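Local coordinates for protein NADH oxidase (Thermus thermophilus, PDB 6RVB) that reduces coenzyme A disulfide with NADH as electron donor, working as an FAD-containing member of the class-III pyridine nucleotide-disulfide oxidoreductase family, at residues 149-154 / 233-238; 267-272 / 303-308; 355-360 / 372-377. One frame throughout, in Å; residues are numbered along the deposited sequence.

Contact 1 of 3, residues 149-154 / 233-238; sequences ARRAAI and PADLVL
Asp235 reaches across to the start of the neighbouring strand and takes two successive backbone N-H groups on its carboxylate. Asp235 OD2 accepts from Arg150 N at 3.1 Å through the syn lone pair, while Asp235 OD1 accepts from Arg151 N at 2.9 Å, again on the syn side but 25° out of the carboxylate plane. A chi1 of 48° sets CG between the backbone N and the carbonyl carbon, from where the carboxylate meets the two amides. The Arg151 guanidinium turns off elsewhere: Arg151 NH1 stays 4.4 Å from Asp235 OD1, too far for a salt bridge, although the opposite charges may still attract.

The backbone bonds follow. Arg151 O receives weak bonds from both Asp235 N and Leu236 N, and regular parallel pairing then begins: Ala153 N gives to Leu236 O at 2.9 Å and Leu238 N to Ala153 O at 3.0 Å. These strands are neighbours inside the five-stranded parallel sheet of the Rossmann-type NAD domain, with 130-131 beyond 236-239 and 174-178 beyond 151-155. Strand 151-155 runs on into a glycine-rich turn that fits the GxGxxG pattern and lies at the bound NAD.

Apolar contacts differ between the two faces of the sheet. On one, Ala153 CB meets Ala234 CB at 3.9 Å, beside Val237. On the other, Ala152 CB lies 4.1 Å from Leu236 CG, and Ile154 runs side by side with Leu238, Ile154 CG1 being 4.1 Å from Leu238 CB. Helix 159-170 covers this second face, placing Phe168 on Ala152 and Ile154, and Ala164 on Leu238.

Contact 2 of 3, residues 267-272 / 303-308; sequences ERMRTN and NKHGRT. With COA (coenzyme A), chain G.
Lys304 O is gripped twice by Thr308, the residue whose methyl packs against Met269 across the contact. Thr308 N gives the ordinary helical bond, and Thr308 OG1 adds a second to Lys304 O at 3.0 Å, the two donors arriving from opposite faces of the carbonyl plane. Thr308 OG1 lies beside the backbone N (chi1 -61°) and Thr308 CG2 is anti to it, 3.7 Å from Met269 CG.

Met269 is the one residue of 267-272 that packs deeply here. Bent at chi2 and chi3, it crosses both Thr308 and His305 at about a right angle. Met269 SD lies 3.8 Å from His305 CD2 and 4.2 Å from the ring centroid, an oblique sulfur-aromatic contact. The imidazole is fixed by outside partners: ND1 bonds Gly280 N, NE2 bonds Ser285 OG, and Phe320 meets it edge to face.

The fold here is the FAD-binding domain of the disulfide reductase family: the loop leads into edge strand 276-278 of its parallel sheet, and helix 299-313 begins at the FAD-binding residues Gly299 and Asp300.

Coenzyme A is bound by other side chains of the same helix. Asn303 uses both ends of its amide, OD1 accepting from the coenzyme A hydroxyl OAP at 2.6 Å and ND2 giving to O5P at 2.8 Å in a nearly straight bond. One turn on, Arg307 NH1 reaches the 3'-phosphate oxygen O8A at 2.6 Å; NH2 makes a weak bond to O7A. Lys20, which also bonds the coenzyme, lies close to NH1, and the phosphate is likely to offset their like charges. Trp432 of the second subunit packs on Arg307.

Contact 3 of 3, residues 355-360 / 372-377; sequences KVFIQS and PLWVEL. With COA (coenzyme A), chain J.
Ile358 and Val375 are paired on the tightly packed face of this antiparallel ladder, lying side by side with Ile358 CD1 3.9 Å from Val375 CG1. Next to them Val356 and Leu377 run the same way, Val356 CG1 meeting Leu377 CB at 3.5 Å. Helix 434-438 closes over this face, with Ile437 and Ala438 on Ile358 and Pro434 on Val375. Three hydrogen-bonded pairs tie the strands; in one, Ile358 N gives to Val375 O at 2.9 Å, nearly along the C=O axis. The two form a beta hairpin in the dimerisation domain, strand 353-361 being an edge of its five-stranded sheet.

The other face is aromatic and polar, and more open toward Gln359. The Phe357 ring and the five-membered ring of Trp374 are inclined by 30° and strongly offset, meeting mainly where Phe357 CE1 touches Trp374 CD1 at 3.6 Å. Gln359 lies alongside the indole, Gln359 CB 3.4 Å from Trp374 CD1, and its OE1 takes a weak bond from Trp374 NE1. An alanine in place of Trp374 would probably open a gap beside Phe357 and Leu195 of helix 190-202, leave Gln359 OE1 without its indole donor and let that amide turn. At the other end of this face the buried Glu376 packs its CB against Phe357 CD2 at 3.7 Å, while its OE1 bonds Trp188.

Gln359 O, unused in the ladder, points outward and accepts from the adenine N6A of coenzyme A at 2.6 Å, with N-H and oxygen almost in line (170°). The same coenzyme bonds Asn303 and Arg307 of the second subunit, so both subunits hold it, and the backbone acceptor would probably favour an amino group at this position of the base whatever side chain residue 359 carries.

In the fold
Contacts 1 and 3 both zip neighbouring strands, but contact 1 is parallel, inside the NAD-domain sheet, and contact 3 antiparallel, at the edge of the dimerisation-domain sheet. Both are partly buried. Contact 2 is mostly buried yet smaller: a loop laid on a helix by apolar and sulfur-aromatic packing, without strand pairing. Contacts 1 and 2 both belong to the nucleotide-binding part of the chain but lie on opposite sides of the chain's centre, their centres about 40 Å apart. Contacts 2 and 3, with centres about 35 Å apart in one chain, hold parts of the same kind of coenzyme A site: side chains of 303-308 from one subunit join the backbone of 355-360 from the other.

Contact 1 of 3, residues 149-154 / 233-238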
# COMPACT_ATOMS: atom_id res chain seq x y z
N ALA A 149 -1.78 23.08 30.92
CA ALA A 149 -0.82 21.98 30.79
C ALA A 149 -0.87 21.08 31.94
O ALA A 149 -1.97 20.57 32.14
CB ALA A 149 0.56 22.49 30.52
N ARG A 150 0.25 20.81 32.65
CA ARG A 150 1.64 21.21 32.36
C ARG A 150 2.64 20.05 32.11
O ARG A 150 3.46 20.08 31.18
CB ARG A 150 2.23 22.06 33.46
CG ARG A 150 1.93 23.53 33.48
CD ARG A 150 2.56 24.14 34.78
NE ARG A 150 2.66 25.61 34.78
CZ ARG A 150 3.34 26.35 35.68
NH1 ARG A 150 4.02 25.76 36.69
NH2 ARG A 150 3.33 27.68 35.58
N ARG A 151 2.58 19.05 32.97
CA ARG A 151 3.51 17.96 32.97
C ARG A 151 2.64 16.65 32.85
O ARG A 151 1.78 16.36 33.72
CB ARG A 151 4.32 18.01 34.28
CG ARG A 151 5.60 18.78 34.23
CD ARG A 151 6.15 19.18 35.62
NE ARG A 151 6.64 20.57 35.63
CZ ARG A 151 5.97 21.61 36.16
NH1 ARG A 151 4.79 21.42 36.74
NH2 ARG A 151 6.46 22.85 36.12
N ALA A 152 2.81 15.83 31.81
CA ALA A 152 2.02 14.58 31.81
C ALA A 152 2.90 13.36 31.93
O ALA A 152 4.08 13.37 31.49
CB ALA A 152 1.15 14.49 30.62
N ALA A 153 2.34 12.34 32.57
CA ALA A 153 2.95 11.01 32.59
C ALA A 153 1.95 10.01 31.99
O ALA A 153 0.79 9.95 32.40
CB ALA A 153 3.33 10.57 34.02
N ILE A 154 2.40 9.23 31.02
CA ILE A 154 1.55 8.21 30.46
C ILE A 154 2.12 6.86 30.85
O ILE A 154 3.26 6.56 30.52
CB ILE A 154 1.59 8.36 28.92
CG1 ILE A 154 1.02 9.67 28.48
CG2 ILE A 154 0.86 7.23 28.20
CD1 ILE A 154 1.36 9.94 27.19
N PRO A 233 7.56 14.15 38.29
CA PRO A 233 6.43 14.99 38.66
C PRO A 233 5.45 15.10 37.50
O PRO A 233 5.88 15.20 36.34
CB PRO A 233 7.13 16.32 38.95
CG PRO A 233 8.39 16.28 38.25
CD PRO A 233 8.82 14.90 38.18
N ALA A 234 4.16 15.12 37.80
CA ALA A 234 3.13 15.16 36.77
C ALA A 234 1.73 15.58 37.27
O ALA A 234 1.23 15.01 38.22
CB ALA A 234 3.04 13.83 36.20
N ASP A 235 1.07 16.56 36.65
CA ASP A 235 -0.30 16.95 37.13
C ASP A 235 -1.44 16.35 36.32
O ASP A 235 -2.62 16.57 36.61
CB ASP A 235 -0.48 18.42 37.09
CG ASP A 235 -0.05 18.99 35.79
OD1 ASP A 235 1.21 19.23 35.57
OD2 ASP A 235 -1.00 19.17 34.99
N LEU A 236 -1.05 15.61 35.27
CA LEU A 236 -1.94 14.80 34.51
C LEU A 236 -1.23 13.50 34.17
O LEU A 236 -0.13 13.52 33.54
CB LEU A 236 -2.38 15.56 33.26
CG LEU A 236 -2.75 15.04 31.86
CD1 LEU A 236 -3.32 13.76 31.95
CD2 LEU A 236 -3.77 15.87 31.32
N VAL A 237 -1.86 12.39 34.58
CA VAL A 237 -1.44 11.07 34.22
C VAL A 237 -2.56 10.31 33.50
O VAL A 237 -3.69 10.29 33.99
CB VAL A 237 -0.77 10.26 35.42
CG1 VAL A 237 -0.50 11.11 36.59
CG2 VAL A 237 -1.49 9.01 35.80
N LEU A 238 -2.18 9.74 32.32
CA LEU A 238 -2.97 8.82 31.47
C LEU A 238 -2.56 7.36 31.69
O LEU A 238 -1.38 7.01 31.56
CB LEU A 238 -2.74 9.12 30.00
CG LEU A 238 -3.58 8.31 28.97
CD1 LEU A 238 -4.99 8.62 28.98
CD2 LEU A 238 -3.20 8.62 27.59

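Contact 2 of 3, residues 267-272 / 303-308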
# COMPACT_ATOMS: atom_id res chain seq x y z
N GLU A 267 -18.45 -18.78 12.67
CA GLU A 267 -18.29 -17.94 11.50
C GLU A 267 -19.56 -17.13 11.27
O GLU A 267 -19.65 -16.37 10.35
CB GLU A 267 -17.93 -18.73 10.24
CG GLU A 267 -16.75 -19.65 10.29
CD GLU A 267 -16.48 -20.34 8.95
OE1 GLU A 267 -15.42 -20.96 8.82
OE2 GLU A 267 -17.30 -20.26 8.00
N ARG A 268 -20.58 -17.29 12.08
CA ARG A 268 -21.81 -16.57 11.82
C ARG A 268 -22.05 -15.67 12.96
O ARG A 268 -23.15 -15.11 13.09
CB ARG A 268 -22.99 -17.48 11.69
CG ARG A 268 -23.61 -17.42 10.44
CD ARG A 268 -23.64 -18.75 9.85
NE ARG A 268 -24.85 -19.50 10.19
CZ ARG A 268 -24.89 -20.55 11.01
NH1 ARG A 268 -23.74 -21.01 11.61
NH2 ARG A 268 -26.08 -21.13 11.18
N MET A 269 -21.02 -15.52 13.79
CA MET A 269 -21.06 -14.68 14.96
C MET A 269 -22.03 -15.19 16.04
O MET A 269 -22.43 -14.46 16.90
CB MET A 269 -21.32 -13.24 14.50
CG MET A 269 -20.22 -12.76 13.54
SD MET A 269 -18.71 -12.57 14.41
CE MET A 269 -17.95 -14.01 13.80
N ARG A 270 -22.37 -16.47 16.02
CA ARG A 270 -23.27 -17.01 17.00
C ARG A 270 -22.63 -17.49 18.26
O ARG A 270 -21.61 -18.11 18.22
CB ARG A 270 -24.01 -18.16 16.42
CG ARG A 270 -25.45 -18.40 17.24
CD ARG A 270 -26.70 -19.08 16.40
NE ARG A 270 -26.35 -20.45 15.93
CZ ARG A 270 -25.52 -20.67 14.94
NH1 ARG A 270 -25.03 -19.62 14.34
NH2 ARG A 270 -25.19 -21.87 14.59
N THR A 271 -23.23 -17.21 19.40
CA THR A 271 -22.74 -17.74 20.64
C THR A 271 -23.28 -19.11 20.88
O THR A 271 -23.94 -19.70 20.03
CB THR A 271 -23.10 -16.87 21.83
OG1 THR A 271 -24.51 -16.84 22.02
CG2 THR A 271 -22.68 -15.49 21.58
N ASN A 272 -23.02 -19.64 22.05
CA ASN A 272 -23.49 -20.95 22.38
C ASN A 272 -25.01 -20.98 22.59
O ASN A 272 -25.57 -22.01 22.66
CB ASN A 272 -22.81 -21.45 23.64
CG ASN A 272 -23.11 -20.58 24.83
OD1 ASN A 272 -23.78 -20.97 25.75
ND2 ASN A 272 -22.67 -19.37 24.76
N ASN A 303 -16.44 -3.70 12.96
CA ASN A 303 -17.45 -3.59 11.89
C ASN A 303 -17.72 -4.91 11.10
O ASN A 303 -18.85 -5.20 10.67
CB ASN A 303 -17.09 -2.52 10.90
CG ASN A 303 -17.35 -1.18 11.38
OD1 ASN A 303 -18.32 -0.59 10.98
ND2 ASN A 303 -16.46 -0.64 12.16
N LYS A 304 -16.70 -5.70 10.89
CA LYS A 304 -16.90 -6.96 10.22
C LYS A 304 -17.74 -7.92 11.06
O LYS A 304 -18.60 -8.63 10.51
CB LYS A 304 -15.56 -7.59 9.82
CG LYS A 304 -14.85 -6.81 8.76
CD LYS A 304 -13.44 -7.29 8.59
CE LYS A 304 -12.69 -6.62 7.43
NZ LYS A 304 -11.27 -6.83 7.62
N HIS A 305 -17.52 -7.95 12.38
CA HIS A 305 -18.32 -8.81 13.18
C HIS A 305 -19.73 -8.33 13.02
O HIS A 305 -20.63 -9.14 12.69
CB HIS A 305 -17.97 -8.68 14.61
CG HIS A 305 -16.73 -9.34 14.98
ND1 HIS A 305 -16.23 -9.29 16.26
CD2 HIS A 305 -15.85 -10.08 14.28
CE1 HIS A 305 -15.10 -9.97 16.31
NE2 HIS A 305 -14.85 -10.46 15.12
N GLY A 306 -19.96 -7.04 13.26
CA GLY A 306 -21.30 -6.50 13.31
C GLY A 306 -22.02 -6.66 11.98
O GLY A 306 -23.19 -7.13 11.95
N ARG A 307 -21.38 -6.28 10.87
CA ARG A 307 -22.02 -6.50 9.59
C ARG A 307 -22.47 -7.95 9.38
O ARG A 307 -23.53 -8.18 8.85
CB ARG A 307 -21.09 -6.11 8.49
CG ARG A 307 -21.75 -6.11 7.18
CD ARG A 307 -20.89 -5.41 6.19
NE ARG A 307 -21.02 -5.96 4.83
CZ ARG A 307 -21.65 -5.30 3.85
NH1 ARG A 307 -22.17 -4.11 4.14
NH2 ARG A 307 -21.74 -5.79 2.62
N THR A 308 -21.64 -8.90 9.80
CA THR A 308 -21.99 -10.31 9.69
C THR A 308 -23.20 -10.73 10.52
O THR A 308 -24.10 -11.37 10.01
CB THR A 308 -20.78 -11.21 9.96
OG1 THR A 308 -19.79 -10.90 8.98
CG2 THR A 308 -21.14 -12.72 9.94
N1A COA G . -18.81 4.22 -2.54
C2A COA G . -19.75 3.27 -2.81
N3A COA G . -20.39 2.56 -1.82
C4A COA G . -20.14 2.70 -0.48
C5A COA G . -19.11 3.71 -0.10
C6A COA G . -18.42 4.50 -1.21
N6A COA G . -17.44 5.44 -0.87
N7A COA G . -19.01 3.70 1.25
C8A COA G . -19.89 2.75 1.66
N9A COA G . -20.56 2.15 0.65
C1B COA G . -21.61 1.08 0.84
C2B COA G . -21.04 -0.17 1.51
O2B COA G . -20.47 -0.95 0.45
C3B COA G . -22.24 -0.86 2.19
O3B COA G . -22.85 -1.78 1.25
P3B COA G . -24.13 -2.71 1.49
O7A COA G . -23.81 -3.90 0.59
O8A COA G . -24.25 -2.97 2.97
O9A COA G . -25.28 -1.86 0.98
C4B COA G . -23.19 0.28 2.44
O4B COA G . -22.75 1.42 1.67
C5B COA G . -23.28 0.61 3.93
O5B COA G . -22.22 1.51 4.29
P1A COA G . -22.39 2.66 5.42
O1A COA G . -21.09 3.41 5.39
O2A COA G . -23.74 3.36 5.20
O3A COA G . -22.35 1.73 6.75
P2A COA G . -23.52 1.19 7.71
O4A COA G . -23.43 -0.33 7.90
O5A COA G . -24.89 1.82 7.41
O6A COA G . -22.88 1.94 9.01
CBP COA G . -22.22 2.42 11.20
CCP COA G . -22.81 1.36 10.32
CDP COA G . -21.94 3.63 10.31
CEP COA G . -23.26 2.84 12.22
CAP COA G . -20.95 1.74 11.81
OAP COA G . -20.01 1.40 10.78
C9P COA G . -20.22 2.59 12.83
O9P COA G . -20.75 2.78 13.93
N8P COA G . -19.05 3.17 12.54
C7P COA G . -18.61 4.23 13.44
C6P COA G . -17.83 3.61 14.58
C5P COA G . -16.66 2.97 13.84
O5P COA G . -16.74 1.87 13.31
N4P COA G . -15.51 3.60 13.74
C3P COA G . -14.38 2.68 13.78
C2P COA G . -14.24 1.93 15.12
S1P COA G . -12.93 2.72 16.17

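Contact 3 of 3, residues 355-360 / 372-377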
# COMPACT_ATOMS: atom_id res chain seq x y z
N LYS A 355 13.76 -14.10 11.30
CA LYS A 355 13.37 -12.80 10.76
C LYS A 355 14.36 -12.18 9.79
O LYS A 355 15.52 -12.58 9.73
CB LYS A 355 13.08 -11.81 11.87
CG LYS A 355 14.22 -11.29 12.54
CD LYS A 355 13.79 -10.45 13.70
CE LYS A 355 14.94 -10.05 14.60
NZ LYS A 355 14.29 -9.74 15.93
N VAL A 356 13.91 -11.19 9.05
CA VAL A 356 14.78 -10.38 8.28
C VAL A 356 14.29 -8.93 8.45
O VAL A 356 13.10 -8.72 8.60
CB VAL A 356 14.82 -10.89 6.83
CG1 VAL A 356 13.63 -10.43 6.06
CG2 VAL A 356 15.92 -10.28 6.17
N PHE A 357 15.16 -7.94 8.48
CA PHE A 357 14.67 -6.55 8.75
C PHE A 357 15.52 -5.56 7.98
O PHE A 357 16.70 -5.41 8.29
CB PHE A 357 14.78 -6.25 10.25
CG PHE A 357 14.27 -4.92 10.66
CD1 PHE A 357 15.09 -3.81 10.64
CD2 PHE A 357 12.94 -4.75 11.07
CE1 PHE A 357 14.60 -2.51 10.98
CE2 PHE A 357 12.42 -3.44 11.43
CZ PHE A 357 13.26 -2.34 11.37
N ILE A 358 14.94 -4.94 6.96
CA ILE A 358 15.72 -4.19 6.03
C ILE A 358 15.25 -2.77 6.07
O ILE A 358 14.17 -2.56 6.53
CB ILE A 358 15.79 -4.73 4.60
CG1 ILE A 358 14.46 -4.66 3.94
CG2 ILE A 358 16.23 -6.04 4.63
CD1 ILE A 358 14.17 -3.39 3.37
N GLN A 359 16.14 -1.82 5.69
CA GLN A 359 15.74 -0.44 5.61
C GLN A 359 16.02 0.04 4.21
O GLN A 359 17.15 -0.14 3.76
CB GLN A 359 16.50 0.40 6.58
CG GLN A 359 16.75 1.74 6.01
CD GLN A 359 17.28 2.74 6.98
OE1 GLN A 359 17.71 2.43 8.09
NE2 GLN A 359 17.23 3.96 6.55
N SER A 360 14.98 0.59 3.54
CA SER A 360 14.99 0.96 2.16
C SER A 360 14.36 2.34 2.10
O SER A 360 14.24 3.00 3.12
CB SER A 360 14.20 0.03 1.32
OG SER A 360 14.52 0.26 -0.05
N PRO A 372 12.53 7.18 4.44
CA PRO A 372 12.95 5.81 4.70
C PRO A 372 11.73 4.98 4.91
O PRO A 372 10.67 5.47 5.19
CB PRO A 372 13.73 5.96 5.97
CG PRO A 372 12.97 6.95 6.69
CD PRO A 372 12.38 7.91 5.69
N LEU A 373 11.88 3.70 4.69
CA LEU A 373 10.81 2.70 4.77
C LEU A 373 11.50 1.41 5.16
O LEU A 373 12.50 1.00 4.48
CB LEU A 373 10.14 2.53 3.42
CG LEU A 373 8.87 1.72 3.56
CD1 LEU A 373 7.92 2.29 2.61
CD2 LEU A 373 9.09 0.24 3.20
N TRP A 374 11.05 0.80 6.26
CA TRP A 374 11.71 -0.38 6.81
C TRP A 374 10.71 -1.49 6.67
O TRP A 374 9.51 -1.21 6.85
CB TRP A 374 11.94 -0.24 8.28
CG TRP A 374 12.97 0.77 8.73
CD1 TRP A 374 14.28 0.53 9.09
CD2 TRP A 374 12.77 2.18 8.94
NE1 TRP A 374 14.90 1.70 9.43
CE2 TRP A 374 13.99 2.72 9.36
CE3 TRP A 374 11.69 3.04 8.74
CZ2 TRP A 374 14.14 4.05 9.62
CZ3 TRP A 374 11.85 4.36 9.01
CH2 TRP A 374 13.06 4.85 9.43
N VAL A 375 11.12 -2.71 6.29
CA VAL A 375 10.16 -3.78 6.28
C VAL A 375 10.79 -4.94 7.00
O VAL A 375 12.01 -5.07 6.95
CB VAL A 375 9.63 -4.12 4.90
CG1 VAL A 375 10.34 -3.35 3.80
CG2 VAL A 375 9.70 -5.58 4.67
N GLU A 376 9.97 -5.66 7.78
CA GLU A 376 10.35 -6.88 8.51
C GLU A 376 9.61 -8.09 8.01
O GLU A 376 8.44 -7.97 7.82
CB GLU A 376 10.02 -6.83 10.00
CG GLU A 376 10.53 -8.10 10.73
CD GLU A 376 10.21 -8.04 12.20
OE1 GLU A 376 9.70 -7.00 12.65
OE2 GLU A 376 10.46 -9.04 12.90
N LEU A 377 10.25 -9.25 7.87
CA LEU A 377 9.54 -10.45 7.47
C LEU A 377 9.82 -11.49 8.51
O LEU A 377 10.95 -11.71 8.86
CB LEU A 377 10.15 -10.88 6.14
CG LEU A 377 9.37 -10.80 4.89
CD1 LEU A 377 8.25 -9.74 4.97
CD2 LEU A 377 10.34 -10.65 3.76
N1A COA J . 18.79 -3.12 2.88
C2A COA J . 19.36 -4.37 2.82
N3A COA J . 19.75 -5.00 1.65
C4A COA J . 19.60 -4.41 0.41
C5A COA J . 18.96 -3.05 0.37
C6A COA J . 18.58 -2.41 1.67
N6A COA J . 18.00 -1.17 1.54
N7A COA J . 18.87 -2.67 -0.93
C8A COA J . 19.39 -3.68 -1.68
N9A COA J . 19.82 -4.70 -0.90
C1B COA J . 20.43 -5.94 -1.46
C2B COA J . 19.51 -6.70 -2.43
O2B COA J . 18.65 -7.59 -1.70
C3B COA J . 20.47 -7.49 -3.32
O3B COA J . 20.64 -8.82 -2.77
P3B COA J . 21.63 -9.99 -3.28
O7A COA J . 20.85 -11.19 -2.79
O8A COA J . 21.81 -9.83 -4.76
O9A COA J . 22.97 -9.73 -2.62
C4B COA J . 21.76 -6.70 -3.24
O4B COA J . 21.60 -5.68 -2.24
C5B COA J . 22.07 -5.98 -4.51
O5B COA J . 21.35 -4.75 -4.57
P1A COA J . 22.07 -3.52 -5.32
O1A COA J . 21.09 -2.42 -5.09
O2A COA J . 23.51 -3.35 -4.90
O3A COA J . 21.86 -4.00 -6.86
P2A COA J . 22.85 -4.53 -8.04
O4A COA J . 22.32 -5.83 -8.72
O5A COA J . 24.27 -4.38 -7.52
O6A COA J . 22.59 -3.26 -8.97
CBP COA J . 22.17 -1.86 -10.82
CCP COA J . 22.38 -3.28 -10.36
CDP COA J . 22.26 -0.83 -9.69
CEP COA J . 23.30 -1.63 -11.80
CAP COA J . 20.79 -1.87 -11.51
OAP COA J . 19.71 -2.16 -10.61
C9P COA J . 20.50 -0.60 -12.27
O9P COA J . 21.11 -0.34 -13.32
N8P COA J . 19.58 0.22 -11.76
C7P COA J . 19.57 1.56 -12.33
C6P COA J . 18.72 1.60 -13.60
C5P COA J . 17.34 1.18 -13.14
O5P COA J . 17.02 -0.00 -13.03
N4P COA J . 16.47 2.12 -12.84
C3P COA J . 15.11 1.74 -13.10
C2P COA J . 14.92 1.46 -14.58
S1P COA J . 13.98 2.87 -15.22